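Local coordinates for protein putative dehydratase (Mesorhizobium loti, PDB 2POZ) that is of unknown function but belongs to the mandelate racemase/muconate lactonizing enzyme family and is probably a lyase, perhaps a dehydratase, at residues 122-127 with 317-322; 292-297 with 323-328; 149-154 with 333-338. One frame throughout, in Å; residues are numbered along the deposited sequence.

Interaction 1: 122-127 with 317-322; sequences DRVRAY and ATLQLE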
loop_
_atom_site.group_PDB
_atom_site.type_symbol
_atom_site.label_atom_id
_atom_site.label_comp_id
_atom_site.label_asym_id
_atom_site.label_seq_id
_atom_site.Cartn_x
_atom_site.Cartn_y
_atom_site.Cartn_z
ATOM N N ASP A 122 7.775 38.024 20.397
ATOM C CA ASP A 122 8.299 38.524 21.670
ATOM C C ASP A 122 7.610 37.912 22.884
ATOM O O ASP A 122 8.020 38.145 24.015
ATOM C CB ASP A 122 8.161 40.048 21.746
ATOM C CG ASP A 122 8.931 40.758 20.650
ATOM O OD1 ASP A 122 10.143 40.494 20.500
ATOM O OD2 ASP A 122 8.321 41.582 19.941
ATOM N N ARG A 123 6.560 37.138 22.653
ATOM C CA ARG A 123 5.837 36.514 23.751
ATOM C C ARG A 123 5.007 35.360 23.213
ATOM O O ARG A 123 4.719 35.300 22.019
ATOM C CB ARG A 123 4.927 37.539 24.443
ATOM C CG ARG A 123 3.790 38.053 23.572
ATOM C CD ARG A 123 3.010 39.166 24.257
ATOM N NE ARG A 123 1.632 39.241 23.772
ATOM C CZ ARG A 123 1.272 39.638 22.553
ATOM N NH1 ARG A 123 2.189 40.018 21.671
ATOM N NH2 ARG A 123 -0.011 39.631 22.208
ATOM N N VAL A 124 4.632 34.441 24.097
ATOM C CA VAL A 124 3.829 33.299 23.694
ATOM C C VAL A 124 2.681 33.072 24.653
ATOM O O VAL A 124 2.812 33.259 25.860
ATOM C CB VAL A 124 4.650 31.997 23.654
ATOM C CG1 VAL A 124 5.668 32.049 22.532
ATOM C CG2 VAL A 124 5.331 31.778 25.001
ATOM N N ARG A 125 1.551 32.671 24.095
ATOM C CA ARG A 125 0.373 32.371 24.878
ATOM C C ARG A 125 0.552 30.947 25.404
ATOM O O ARG A 125 1.193 30.112 24.759
ATOM C CB ARG A 125 -0.864 32.447 23.991
ATOM C CG ARG A 125 -2.155 32.160 24.712
ATOM C CD ARG A 125 -3.320 32.270 23.756
ATOM N NE ARG A 125 -4.527 31.717 24.348
ATOM C CZ ARG A 125 -5.237 30.742 23.797
ATOM N NH1 ARG A 125 -4.854 30.219 22.639
ATOM N NH2 ARG A 125 -6.325 30.293 24.403
ATOM N N ALA A 126 -0.013 30.662 26.569
ATOM C CA ALA A 126 0.119 29.333 27.141
ATOM C C ALA A 126 -1.207 28.803 27.643
ATOM O O ALA A 126 -2.128 29.568 27.888
ATOM C CB ALA A 126 1.123 29.363 28.296
ATOM N N TYR A 127 -1.303 27.485 27.772
ATOM C CA TYR A 127 -2.499 26.876 28.323
ATOM C C TYR A 127 -2.054 26.372 29.689
ATOM O O TYR A 127 -0.862 26.174 29.921
ATOM C CB TYR A 127 -3.019 25.733 27.434
ATOM C CG TYR A 127 -2.119 24.529 27.274
ATOM C CD1 TYR A 127 -2.028 23.556 28.270
ATOM C CD2 TYR A 127 -1.393 24.332 26.095
ATOM C CE1 TYR A 127 -1.239 22.411 28.094
ATOM C CE2 TYR A 127 -0.600 23.195 25.909
ATOM C CZ TYR A 127 -0.529 22.241 26.910
ATOM O OH TYR A 127 0.265 21.128 26.734
ATOM N N ALA A 317 14.357 27.458 28.958
ATOM C CA ALA A 317 15.056 26.916 27.797
ATOM C C ALA A 317 14.064 26.682 26.656
ATOM O O ALA A 317 14.371 26.916 25.487
ATOM C CB ALA A 317 15.739 25.610 28.167
ATOM N N THR A 318 12.870 26.217 27.003
ATOM C CA THR A 318 11.838 25.956 26.010
ATOM C C THR A 318 11.439 27.250 25.302
ATOM O O THR A 318 11.104 27.231 24.117
ATOM C CB THR A 318 10.601 25.304 26.662
ATOM O OG1 THR A 318 10.961 24.003 27.152
ATOM C CG2 THR A 318 9.460 25.165 25.652
ATOM N N LEU A 319 11.484 28.374 26.018
ATOM C CA LEU A 319 11.139 29.662 25.411
ATOM C C LEU A 319 12.134 30.009 24.304
ATOM O O LEU A 319 11.787 30.686 23.338
ATOM C CB LEU A 319 11.122 30.784 26.458
ATOM C CG LEU A 319 10.071 30.685 27.566
ATOM C CD1 LEU A 319 10.160 31.923 28.455
ATOM C CD2 LEU A 319 8.681 30.556 26.962
ATOM N N GLN A 320 13.371 29.544 24.444
ATOM C CA GLN A 320 14.385 29.800 23.418
ATOM C C GLN A 320 13.897 29.235 22.086
ATOM O O GLN A 320 14.064 29.851 21.036
ATOM C CB GLN A 320 15.712 29.133 23.787
ATOM C CG GLN A 320 16.461 29.792 24.943
ATOM C CD GLN A 320 16.833 31.235 24.649
ATOM O OE1 GLN A 320 17.305 31.550 23.559
ATOM N NE2 GLN A 320 16.640 32.113 25.630
ATOM N N LEU A 321 13.284 28.058 22.142
ATOM C CA LEU A 321 12.779 27.398 20.947
ATOM C C LEU A 321 11.516 28.076 20.418
ATOM O O LEU A 321 11.414 28.383 19.229
ATOM C CB LEU A 321 12.479 25.928 21.261
ATOM C CG LEU A 321 11.877 25.043 20.164
ATOM C CD1 LEU A 321 12.984 24.400 19.351
ATOM C CD2 LEU A 321 11.010 23.963 20.805
ATOM N N GLU A 322 10.559 28.317 21.310
ATOM C CA GLU A 322 9.292 28.919 20.925
ATOM C C GLU A 322 9.430 30.338 20.393
ATOM O O GLU A 322 8.522 30.863 19.745
ATOM C CB GLU A 322 8.326 28.878 22.110
ATOM C CG GLU A 322 8.198 27.480 22.696
ATOM C CD GLU A 322 7.243 27.408 23.873
ATOM O OE1 GLU A 322 7.257 28.338 24.713
ATOM O OE2 GLU A 322 6.492 26.413 23.962
#

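Interaction 2: 292-297 with 323-328; sequences KICAMA and ANITNF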
loop_
_atom_site.group_PDB
_atom_site.type_symbol
_atom_site.label_atom_id
_atom_site.label_comp_id
_atom_site.label_asym_id
_atom_site.label_seq_id
_atom_site.Cartn_x
_atom_site.Cartn_y
_atom_site.Cartn_z
ATOM N N LYS A 292 15.034 20.908 14.795
ATOM C CA LYS A 292 15.047 20.082 13.580
ATOM C C LYS A 292 13.733 19.316 13.455
ATOM O O LYS A 292 13.158 19.217 12.365
ATOM C CB LYS A 292 16.212 19.094 13.614
ATOM C CG LYS A 292 17.581 19.766 13.517
ATOM C CD LYS A 292 18.707 18.790 13.787
ATOM C CE LYS A 292 20.054 19.438 13.512
ATOM N NZ LYS A 292 21.161 18.526 13.888
ATOM N N ILE A 293 13.266 18.764 14.574
ATOM C CA ILE A 293 12.007 18.036 14.583
ATOM C C ILE A 293 10.868 18.970 14.146
ATOM O O ILE A 293 10.025 18.588 13.346
ATOM C CB ILE A 293 11.711 17.468 15.993
ATOM C CG1 ILE A 293 12.683 16.326 16.298
ATOM C CG2 ILE A 293 10.253 16.989 16.092
ATOM C CD1 ILE A 293 12.593 15.802 17.708
ATOM N N CYS A 294 10.857 20.197 14.664
ATOM C CA CYS A 294 9.815 21.157 14.309
ATOM C C CYS A 294 9.891 21.529 12.826
ATOM O O CYS A 294 8.866 21.707 12.173
ATOM C CB CYS A 294 9.937 22.425 15.165
ATOM S SG CYS A 294 9.645 22.159 16.941
ATOM N N ALA A 295 11.107 21.657 12.300
ATOM C CA ALA A 295 11.282 22.000 10.892
ATOM C C ALA A 295 10.703 20.879 10.023
ATOM O O ALA A 295 10.051 21.139 9.014
ATOM C CB ALA A 295 12.768 22.210 10.579
HETATM N N MSE A 296 10.941 19.634 10.424
HETATM C CA MSE A 296 10.410 18.483 9.701
HETATM C C MSE A 296 8.889 18.481 9.776
HETATM O O MSE A 296 8.198 18.187 8.797
HETATM C CB MSE A 296 10.914 17.174 10.310
HETATM C CG MSE A 296 12.334 16.790 9.962
HETATM SE SE MSE A 296 12.736 15.014 10.679
HETATM C CE MSE A 296 11.560 13.957 9.577
ATOM N N ALA A 297 8.372 18.807 10.953
ATOM C CA ALA A 297 6.931 18.830 11.170
ATOM C C ALA A 297 6.243 19.764 10.188
ATOM O O ALA A 297 5.138 19.474 9.723
ATOM C CB ALA A 297 6.628 19.250 12.593
ATOM N N ALA A 323 10.563 30.965 20.665
ATOM C CA ALA A 323 10.787 32.319 20.171
ATOM C C ALA A 323 11.220 32.246 18.707
ATOM O O ALA A 323 11.021 33.194 17.943
ATOM C CB ALA A 323 11.881 33.002 20.988
ATOM N N ASN A 324 11.760 31.092 18.321
ATOM C CA ASN A 324 12.316 30.901 16.982
ATOM C C ASN A 324 11.562 30.081 15.926
ATOM O O ASN A 324 11.620 30.415 14.740
ATOM C CB ASN A 324 13.743 30.355 17.163
ATOM C CG ASN A 324 14.434 30.031 15.852
ATOM O OD1 ASN A 324 14.356 28.910 15.358
ATOM N ND2 ASN A 324 15.122 31.012 15.288
ATOM N N ILE A 325 10.858 29.026 16.325
ATOM C CA ILE A 325 10.165 28.194 15.343
ATOM C C ILE A 325 9.006 28.882 14.631
ATOM O O ILE A 325 8.249 29.660 15.221
ATOM C CB ILE A 325 9.665 26.865 15.968
ATOM C CG1 ILE A 325 8.796 27.148 17.192
ATOM C CG2 ILE A 325 10.857 25.990 16.350
ATOM C CD1 ILE A 325 8.163 25.904 17.781
ATOM N N THR A 326 8.871 28.580 13.345
ATOM C CA THR A 326 7.827 29.180 12.536
ATOM C C THR A 326 6.458 28.529 12.715
ATOM O O THR A 326 5.437 29.176 12.478
ATOM C CB THR A 326 8.219 29.147 11.042
ATOM O OG1 THR A 326 8.643 27.828 10.699
ATOM C CG2 THR A 326 9.368 30.101 10.767
ATOM N N ASN A 327 6.427 27.265 13.139
ATOM C CA ASN A 327 5.160 26.560 13.329
ATOM C C ASN A 327 4.783 26.347 14.801
ATOM O O ASN A 327 4.324 25.280 15.195
ATOM C CB ASN A 327 5.178 25.212 12.576
ATOM C CG ASN A 327 6.322 24.293 13.014
ATOM O OD1 ASN A 327 7.357 24.747 13.508
ATOM N ND2 ASN A 327 6.144 22.992 12.803
ATOM N N PHE A 328 4.977 27.384 15.608
ATOM C CA PHE A 328 4.645 27.321 17.027
ATOM C C PHE A 328 3.146 27.494 17.218
ATOM O O PHE A 328 2.530 28.330 16.566
ATOM C CB PHE A 328 5.371 28.427 17.798
ATOM C CG PHE A 328 4.896 28.583 19.219
ATOM C CD1 PHE A 328 5.271 27.664 20.202
ATOM C CD2 PHE A 328 4.054 29.632 19.569
ATOM C CE1 PHE A 328 4.808 27.791 21.507
ATOM C CE2 PHE A 328 3.582 29.769 20.872
ATOM C CZ PHE A 328 3.959 28.847 21.845
#

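Interaction 3: 149-154 with 333-338; sequences LKEGYG and HYPAFK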
loop_
_atom_site.group_PDB
_atom_site.type_symbol
_atom_site.label_atom_id
_atom_site.label_comp_id
_atom_site.label_asym_id
_atom_site.label_seq_id
_atom_site.Cartn_x
_atom_site.Cartn_y
_atom_site.Cartn_z
ATOM N N LEU A 149 -8.332 30.057 35.525
ATOM C CA LEU A 149 -9.095 31.060 34.797
ATOM C C LEU A 149 -8.974 32.449 35.436
ATOM O O LEU A 149 -9.002 33.458 34.734
ATOM C CB LEU A 149 -10.564 30.641 34.693
ATOM C CG LEU A 149 -10.790 29.357 33.880
ATOM C CD1 LEU A 149 -12.277 29.063 33.810
ATOM C CD2 LEU A 149 -10.206 29.504 32.473
ATOM N N LYS A 150 -8.834 32.500 36.759
ATOM C CA LYS A 150 -8.684 33.780 37.445
ATOM C C LYS A 150 -7.315 34.354 37.097
ATOM O O LYS A 150 -7.114 35.569 37.111
ATOM C CB LYS A 150 -8.790 33.608 38.964
ATOM C CG LYS A 150 -10.188 33.287 39.483
ATOM C CD LYS A 150 -11.086 34.519 39.544
ATOM C CE LYS A 150 -12.422 34.193 40.226
ATOM N NZ LYS A 150 -13.311 35.383 40.398
ATOM N N GLU A 151 -6.371 33.468 36.794
ATOM C CA GLU A 151 -5.028 33.887 36.425
ATOM C C GLU A 151 -4.967 34.390 34.980
ATOM O O GLU A 151 -3.932 34.888 34.538
ATOM C CB GLU A 151 -4.041 32.733 36.609
ATOM C CG GLU A 151 -3.689 32.433 38.057
ATOM C CD GLU A 151 -2.703 31.285 38.178
ATOM O OE1 GLU A 151 -3.111 30.112 38.009
ATOM O OE2 GLU A 151 -1.512 31.554 38.429
ATOM N N GLY A 152 -6.060 34.234 34.239
ATOM C CA GLY A 152 -6.080 34.723 32.869
ATOM C C GLY A 152 -5.854 33.745 31.726
ATOM O O GLY A 152 -5.743 34.167 30.569
ATOM N N TYR A 153 -5.781 32.451 32.024
ATOM C CA TYR A 153 -5.576 31.450 30.976
ATOM C C TYR A 153 -6.814 31.357 30.094
ATOM O O TYR A 153 -7.944 31.370 30.590
ATOM C CB TYR A 153 -5.272 30.080 31.603
ATOM C CG TYR A 153 -3.902 30.010 32.228
ATOM C CD1 TYR A 153 -2.772 29.781 31.444
ATOM C CD2 TYR A 153 -3.722 30.253 33.591
ATOM C CE1 TYR A 153 -1.499 29.803 31.994
ATOM C CE2 TYR A 153 -2.445 30.277 34.156
ATOM C CZ TYR A 153 -1.344 30.057 33.348
ATOM O OH TYR A 153 -0.083 30.135 33.880
ATOM N N GLY A 154 -6.600 31.268 28.784
ATOM C CA GLY A 154 -7.713 31.155 27.858
ATOM C C GLY A 154 -7.808 29.733 27.339
ATOM O O GLY A 154 -8.608 29.424 26.457
ATOM N N HIS A 333 2.080 25.361 30.654
ATOM C CA HIS A 333 2.537 25.768 31.982
ATOM C C HIS A 333 1.731 25.092 33.107
ATOM O O HIS A 333 0.537 24.828 32.948
ATOM C CB HIS A 333 2.440 27.293 32.099
ATOM C CG HIS A 333 3.058 27.849 33.345
ATOM N ND1 HIS A 333 4.363 27.593 33.706
ATOM C CD2 HIS A 333 2.556 28.664 34.302
ATOM C CE1 HIS A 333 4.639 28.227 34.831
ATOM N NE2 HIS A 333 3.560 28.883 35.215
ATOM N N TYR A 334 2.405 24.799 34.220
ATOM C CA TYR A 334 1.790 24.168 35.394
ATOM C C TYR A 334 1.969 25.144 36.564
ATOM O O TYR A 334 2.762 24.895 37.472
ATOM C CB TYR A 334 2.503 22.856 35.758
ATOM C CG TYR A 334 2.410 21.739 34.739
ATOM C CD1 TYR A 334 1.692 20.574 35.017
ATOM C CD2 TYR A 334 3.078 21.823 33.517
ATOM C CE1 TYR A 334 1.646 19.514 34.100
ATOM C CE2 TYR A 334 3.036 20.775 32.593
ATOM C CZ TYR A 334 2.322 19.623 32.893
ATOM O OH TYR A 334 2.304 18.578 31.990
ATOM N N PRO A 335 1.229 26.261 36.561
ATOM C CA PRO A 335 1.363 27.240 37.644
ATOM C C PRO A 335 1.183 26.715 39.078
ATOM O O PRO A 335 1.885 27.151 39.985
ATOM C CB PRO A 335 0.337 28.316 37.263
ATOM C CG PRO A 335 -0.713 27.541 36.543
ATOM C CD PRO A 335 0.102 26.606 35.675
ATOM N N ALA A 336 0.267 25.771 39.277
ATOM C CA ALA A 336 0.015 25.223 40.614
ATOM C C ALA A 336 1.222 24.545 41.277
ATOM O O ALA A 336 1.358 24.570 42.503
ATOM C CB ALA A 336 -1.172 24.246 40.568
ATOM N N PHE A 337 2.097 23.945 40.473
ATOM C CA PHE A 337 3.274 23.251 41.002
ATOM C C PHE A 337 4.226 24.157 41.779
ATOM O O PHE A 337 4.924 23.705 42.689
ATOM C CB PHE A 337 4.041 22.563 39.862
ATOM C CG PHE A 337 3.321 21.381 39.269
ATOM C CD1 PHE A 337 1.956 21.183 39.501
ATOM C CD2 PHE A 337 4.001 20.472 38.467
ATOM C CE1 PHE A 337 1.287 20.098 38.946
ATOM C CE2 PHE A 337 3.339 19.383 37.907
ATOM C CZ PHE A 337 1.981 19.196 38.145
ATOM N N LYS A 338 4.256 25.431 41.419
ATOM C CA LYS A 338 5.132 26.378 42.089
ATOM C C LYS A 338 4.720 26.633 43.543
ATOM O O LYS A 338 5.499 27.185 44.320
ATOM C CB LYS A 338 5.166 27.698 41.314
ATOM C CG LYS A 338 6.218 27.762 40.192
ATOM C CD LYS A 338 6.009 26.695 39.133
ATOM C CE LYS A 338 6.897 26.933 37.909
ATOM N NZ LYS A 338 8.351 26.747 38.179
#

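Interaction 1: 122-127 with 317-322
Val-124 carries this contact from the strand side, and both of its methyls meet Glu-322, one at the stem and one at the carboxylate. CG2 lies 4.0 Å from Glu-322 OE1, and it alone also reaches Leu-319, 4.1 Å from Leu-319 CD2 in a purely apolar approach of two methyl groups. The other branch, CG1, is 4.2 Å from Glu-322 CB, so the valine is fitted against both the base and the end of that side chain. The torsion accounts for this division: CG1 is anti to the carbonyl carbon and beside the backbone N (chi1 -68°), which turns CG2 toward the leucine and the carboxylate.

Glu-322 crosses the valine at about a right angle. Beyond CG its chain is extended (chi2 -180°), which carries the carboxylate well clear of the helix backbone. Its touch on Val-124 is only van der Waals. The polar partner is His-331, whose ND1 is hydrogen-bonded to OE1 and thus holds the buried acid in place. Leu-319, one helical turn earlier, points its CB past the strand and reaches it only through CD2. The backbones stay well apart, 7.5 Å between Val-124 CA and Glu-322 CA, so side chains bridge the gap, and they bury a modest 106 Å² in all.

Phe-328 packs on both Val-124 and Glu-322, and Arg-121 NH1 bonds the carbonyl O of Glu-322, tying the helix to the residues just before the strand. Helix 312-324 packs against Val-124 of strand 123-128, consistent with the outer helix layer of the enolase-superfamily barrel. The strand's parallel barrel neighbour is 331-333; on its other flank, in the same mixed sheet, runs the antiparallel strand 357-359.

Interaction 2: 292-297 with 323-328
Cys-294 and Ala-297, one turn apart on helix 287-298, meet Ile-325 and Asn-327 in the connection that leaves helix 312-324. These are two consecutive outer helices of the enolase-type (beta/alpha) barrel, and strand 303-304 runs between them in the chain.

Cys-294 contributes three groups. Its CB is 3.9 Å from Ile-325 CG2, and its SG lies 4.1 Å from both Ile-325 CG2 and Ile-325 CD1, so sulfur and isoleucine form one apolar patch. Ile-325 brings both branches to bear because CG1 sits between the backbone N and the carbonyl carbon (chi1 55°), with CG2 beside the N. The third group is the cysteine carbonyl: Cys-294 O accepts a hydrogen bond from Asn-327 ND2 at 3.1 Å. This bond is bent, with 136° at the hydrogen, and the donor stands off the carbonyl plane. At Ala-295 the helix turns to a neighbouring copy of the protein, where Arg-262 of the second subunit bonds its carbonyl O. Ala-297 brings the helix back to the contact.

Asn-327 ND2 also donates to Met-302 O, so one amide nitrogen links the helix to the residue just ahead of strand 303-304, while the backbone of Asn-327 pairs with Val-304. An alanine here would remove the amide, and would probably leave the carbonyls of Cys-294 and Met-302 without their shared donor and open a gap beside Ala-297. Thr-326, next to it, bonds Glu-298 through OG1, a second polar tie to the same helix end. On the amide itself, OD1 lies beside the cysteine, 3.8 Å from Cys-294 CB, while Asn-327 ND2 is 3.8 Å from Ala-297 CB.

Interaction 3: 149-154 with 333-338
His-333 meets the phenol of Tyr-153 edge-on: Tyr-153 OH comes to 3.1 Å from His-333 CD2, in the plane of the imidazole. The approach is to a ring carbon rather than a ring nitrogen, and the hydroxyl, buried here, has no hydrogen-bonding partner in the model. Its chi1 of -172° swings the imidazole out toward Tyr-153, away from the backbone N of His-333, while Pro-335 N lies 3.5 Å above one face of the ring, offset toward the rim. Phe-358 adds an edge-to-face ring contact.

Pro-335 opens a short 3-10 turn and fills the space beside the phenol. Its CG lies 4.0 Å from Tyr-153 CE2, obliquely to that ring. The same corner of the proline meets the carboxylate of Glu-151, with Glu-151 OE1 3.8 Å from Pro-335 CG. That oxygen is held by a salt bridge to Arg-147, so its touch on the proline is plain van der Waals contact.

Between Glu-151 and Tyr-153, Gly-152, the first residue to leave helical angles, forms a Schellman motif after helix 146-150; its positive phi (100°) suits glycine and turns the chain toward strand 155-158. The contact thus joins the entry to that strand with the exit from strand 331-333, beside strand 123-128, and Ile-353 of strand 353-354 touches both Tyr-153 and His-333.

In the fold
Interactions 1 and 2 share helix 312-324, one on its last turns and the other on the chain leaving it; their centres lie 12 Å apart, and Phe-328, from segment 323-328, reaches back onto interaction 1. The centre of interaction 3 is about 15 Å from that of interaction 1, with a probable backbone bond from His-333 N to Tyr-127 O, and about 25 Å from that of interaction 2, which it does not touch. Along the chain, 122-127 and 149-154 come early and the other four segments late: interaction 2 nests inside interaction 3, and interaction 1 crosses both. Interactions 1 and 3 link early elements to late ones, consistent with barrel closure; interaction 2 packs two successive late helices.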